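Aminopeptidase-like protein (PDB 5JM6) is an M18-family, probably zinc-dependent aminopeptidase that forms dodecamers and belongs to the Cvt pathway of selective autophagy. Local coordinates at the interface of chains A and B. Numbering follows the deposited sequence. Chains: chain A/B, Aminopeptidase-like protein.

Contact 1: the interface of chains A and B. Residues chain A 411-414; chain B 152, 231, 233, 236.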
# COMPACT_ATOMS: atom_id res chain seq x y z
N ARG A 411 -7.62 0.71 -43.22
CA ARG A 411 -6.62 -0.21 -43.71
C ARG A 411 -5.55 0.46 -44.55
O ARG A 411 -5.70 1.61 -44.96
CB ARG A 411 -7.29 -1.28 -44.56
CG ARG A 411 -8.55 -1.85 -43.94
CD ARG A 411 -8.22 -2.97 -42.97
NE ARG A 411 -8.58 -4.27 -43.51
CZ ARG A 411 -9.61 -4.99 -43.07
NH1 ARG A 411 -10.36 -4.53 -42.08
NH2 ARG A 411 -9.88 -6.17 -43.61
N LEU A 412 -4.46 -0.25 -44.81
CA LEU A 412 -3.39 0.27 -45.65
C LEU A 412 -3.69 -0.06 -47.10
O LEU A 412 -4.33 -1.07 -47.40
CB LEU A 412 -2.03 -0.31 -45.24
CG LEU A 412 -1.50 0.05 -43.86
CD1 LEU A 412 -0.10 -0.51 -43.69
CD2 LEU A 412 -1.51 1.56 -43.65
N ASN A 413 -3.26 0.83 -48.00
CA ASN A 413 -3.43 0.66 -49.44
C ASN A 413 -4.89 0.56 -49.86
O ASN A 413 -5.27 -0.29 -50.67
CB ASN A 413 -2.65 -0.57 -49.93
CG ASN A 413 -1.15 -0.36 -49.90
OD1 ASN A 413 -0.68 0.78 -49.86
ND2 ASN A 413 -0.40 -1.45 -49.94
N VAL A 414 -5.70 1.46 -49.31
CA VAL A 414 -7.12 1.52 -49.63
C VAL A 414 -7.47 2.93 -50.07
O VAL A 414 -7.97 3.15 -51.17
CB VAL A 414 -7.99 1.08 -48.44
CG1 VAL A 414 -9.43 1.48 -48.65
CG2 VAL A 414 -7.88 -0.42 -48.23
N GLY B 152 -6.54 -7.10 -41.91
CA GLY B 152 -5.93 -6.89 -43.21
C GLY B 152 -4.43 -7.15 -43.25
O GLY B 152 -3.82 -7.05 -44.32
N ILE B 231 0.18 -7.34 -46.60
CA ILE B 231 -1.18 -6.82 -46.58
C ILE B 231 -2.13 -7.75 -47.32
O ILE B 231 -1.82 -8.20 -48.42
CB ILE B 231 -1.27 -5.42 -47.23
CG1 ILE B 231 -0.58 -4.37 -46.36
CG2 ILE B 231 -2.71 -5.02 -47.47
CD1 ILE B 231 -0.57 -3.00 -47.00
N ASN B 233 -6.30 -7.32 -47.98
CA ASN B 233 -7.59 -6.66 -47.73
C ASN B 233 -8.80 -7.32 -48.39
O ASN B 233 -9.87 -6.72 -48.45
CB ASN B 233 -7.51 -5.19 -48.15
CG ASN B 233 -6.72 -4.35 -47.16
OD1 ASN B 233 -6.84 -4.53 -45.95
ND2 ASN B 233 -5.92 -3.43 -47.67
N LEU B 236 -12.82 -7.15 -48.18
CA LEU B 236 -13.56 -5.92 -48.42
C LEU B 236 -14.23 -5.91 -49.80
O LEU B 236 -15.23 -5.22 -50.01
CB LEU B 236 -12.63 -4.72 -48.29
CG LEU B 236 -11.88 -4.59 -46.95
CD1 LEU B 236 -10.86 -3.47 -47.04
CD2 LEU B 236 -12.85 -4.36 -45.81
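The side-chain amide of B:Asn233 lies against the loop A:Arg411 to A:Val414 and uses both of its ends there. B:Asn233 OD1 accepts from the guanidinium NE of A:Arg411 at 3.0 Å; the oxygen sits at the edge of the guanidinium, in its plane, while the donor is tilted out of the carbonyl plane. On the other end, B:Asn233 ND2 gives a hydrogen to the backbone O of A:Leu412 at 2.9 Å, nearly along the C=O axis. With a bond at either end, the amide is fixed against flipping about its last torsion.

The arginine gets there by bending at chi2 and chi3 (-84° and -107°), which folds its chain past the asparagine, the two side chains running in opposite directions with their planes 43° apart. B:Leu236 CD2 lies over one guanidinium face near the rim, and the backbone N of B:Gly152 lies over the opposite face, so the flat group is flanked on both sides by chain B. Cutting A:Arg411 back to an alanine is likely to leave B:Asn233 OD1 without its NE donor and its amide freer to turn.

Near the ND2 end of B:Asn233, A:Val414 CG2 makes a van der Waals contact with that nitrogen. The apolar contact is made by B:Ile231, whose end crosses A:Leu412 at about a right angle. There the methyl CD1 of B:Ile231 rests 3.5 Å from CB of A:Leu412.

Contact 2: the interface of chains A and B. Residues chain A 168, 172, 486, 488; chain B 170-172, 203.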
# COMPACT_ATOMS: atom_id res chain seq x y z
N THR A 168 11.80 4.54 -29.06
CA THR A 168 12.23 4.11 -30.39
C THR A 168 13.51 4.83 -30.87
O THR A 168 14.09 4.44 -31.87
CB THR A 168 11.13 4.31 -31.45
OG1 THR A 168 10.92 5.70 -31.70
CG2 THR A 168 9.82 3.67 -30.99
N ARG A 172 19.71 4.08 -32.60
CA ARG A 172 19.46 4.40 -34.00
C ARG A 172 20.66 5.16 -34.55
O ARG A 172 21.36 5.84 -33.80
CB ARG A 172 18.18 5.24 -34.15
CG ARG A 172 16.93 4.59 -33.59
CD ARG A 172 16.35 3.54 -34.53
NE ARG A 172 15.06 3.05 -34.06
CZ ARG A 172 14.33 2.13 -34.68
NH1 ARG A 172 14.77 1.58 -35.81
NH2 ARG A 172 13.17 1.75 -34.17
N SER A 486 6.69 7.50 -33.95
CA SER A 486 7.94 6.74 -33.87
C SER A 486 9.03 7.42 -34.68
O SER A 486 8.75 8.21 -35.59
CB SER A 486 7.74 5.31 -34.39
OG SER A 486 9.00 4.67 -34.55
N ARG A 488 10.72 5.76 -36.62
CA ARG A 488 10.47 5.11 -37.90
C ARG A 488 9.09 4.46 -37.94
O ARG A 488 8.83 3.49 -37.23
CB ARG A 488 11.57 4.08 -38.16
CG ARG A 488 11.60 3.53 -39.57
CD ARG A 488 12.88 2.74 -39.81
NE ARG A 488 12.95 2.21 -41.17
CZ ARG A 488 13.60 2.79 -42.17
NH1 ARG A 488 14.24 3.94 -41.97
NH2 ARG A 488 13.61 2.23 -43.37
N TRP B 170 11.47 -3.20 -31.69
CA TRP B 170 10.32 -2.53 -32.27
C TRP B 170 10.75 -1.63 -33.44
O TRP B 170 11.86 -1.10 -33.44
CB TRP B 170 9.58 -1.70 -31.22
CG TRP B 170 8.95 -2.50 -30.10
CD1 TRP B 170 9.57 -2.97 -28.98
CD2 TRP B 170 7.57 -2.88 -29.99
NE1 TRP B 170 8.67 -3.64 -28.19
CE2 TRP B 170 7.44 -3.59 -28.78
CE3 TRP B 170 6.44 -2.69 -30.79
CZ2 TRP B 170 6.22 -4.12 -28.35
CZ3 TRP B 170 5.23 -3.21 -30.36
CH2 TRP B 170 5.13 -3.92 -29.16
N ASP B 171 9.87 -1.48 -34.42
CA ASP B 171 10.06 -0.59 -35.57
C ASP B 171 11.44 -0.70 -36.22
O ASP B 171 12.08 0.31 -36.55
CB ASP B 171 9.81 0.86 -35.16
CG ASP B 171 8.37 1.10 -34.76
OD1 ASP B 171 7.48 0.39 -35.28
OD2 ASP B 171 8.12 2.00 -33.94
N ARG B 172 11.88 -1.93 -36.42
CA ARG B 172 13.12 -2.21 -37.12
C ARG B 172 12.80 -2.89 -38.44
O ARG B 172 11.78 -3.57 -38.56
CB ARG B 172 14.03 -3.09 -36.26
CG ARG B 172 14.38 -2.49 -34.91
CD ARG B 172 15.56 -1.54 -35.02
NE ARG B 172 15.92 -0.97 -33.73
CZ ARG B 172 16.93 -0.14 -33.53
NH1 ARG B 172 17.71 0.22 -34.54
NH2 ARG B 172 17.17 0.33 -32.31
N ARG B 203 8.24 -6.69 -39.79
CA ARG B 203 8.31 -5.55 -38.91
C ARG B 203 7.41 -5.71 -37.68
O ARG B 203 6.28 -6.18 -37.80
CB ARG B 203 7.92 -4.31 -39.70
CG ARG B 203 7.58 -3.10 -38.89
CD ARG B 203 7.63 -1.89 -39.79
NE ARG B 203 8.84 -1.10 -39.57
CZ ARG B 203 8.85 0.05 -38.93
NH1 ARG B 203 7.72 0.55 -38.45
NH2 ARG B 203 9.99 0.72 -38.77
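The backbone O of B:Asp171 is gripped by both terminal nitrogens of A:Arg172, NH1 at 3.1 Å and NH2 at 3.0 Å. The guanidinium meets it end-on, with the oxygen close to its plane, but both donors come from the same face above the carbonyl plane and not along a lone pair. NH2 also makes a weak bond to the O of B:Trp170. Behind the grip, NE of A:Arg172 donates to the O of A:Thr168 in its own chain at 2.8 Å, a straight bond (168° at the hydrogen) that fixes how the group is turned.

Over one face of this guanidinium lies its symmetry mate. A:Arg172 and B:Arg172 stack with planes 22° apart and their CZ atoms 3.6 Å apart. The like charges would be expected to repel, and the carbonyl oxygen of B:Asp171 at the edge of A:Arg172 may ease this.

The carboxylate of B:Asp171 is held separately. A:Ser486 OG, set anti to its backbone N (chi1 169°), donates to B:Asp171 OD2 at 2.9 Å from above the carboxylate plane, and the same OG accepts from the backbone N of A:Arg488. The other oxygen, B:Asp171 OD1, forms a salt bridge within chain B to NH1 of B:Arg203 at 3.2 Å. That guanidinium, one face lying over CA of B:Asp171, turns its edge to the backbone O of A:Arg488, with weak bonds from NH1 and NH2.

In the fold, the arginine pair lies between 3-10 helix 167-169 and strand 174-183, and A:Arg488 just before strand 489-492, near the two-fold axis; A:Ser486 follows the zinc ligand His485, so the contact borders the metal site.

Contact 1 and contact 2 belong to one two-fold interface, their C-alpha centres about 22 Å apart, and they share no residues. Contact 2 brings the two copies of one arginine face to face, so it lies at the axis, whereas contact 1 is farther out and has a separate twin with the chains exchanged. The two draw on different segments: the stretch around 411-414 meeting the end of strand 228-231 and the loop after it, and the turn before strand 174-183 meeting the approach to strand 489-492. Central and outer anchoring together is likely to help set how the two subunits are oriented, one pairing within the dodecamer.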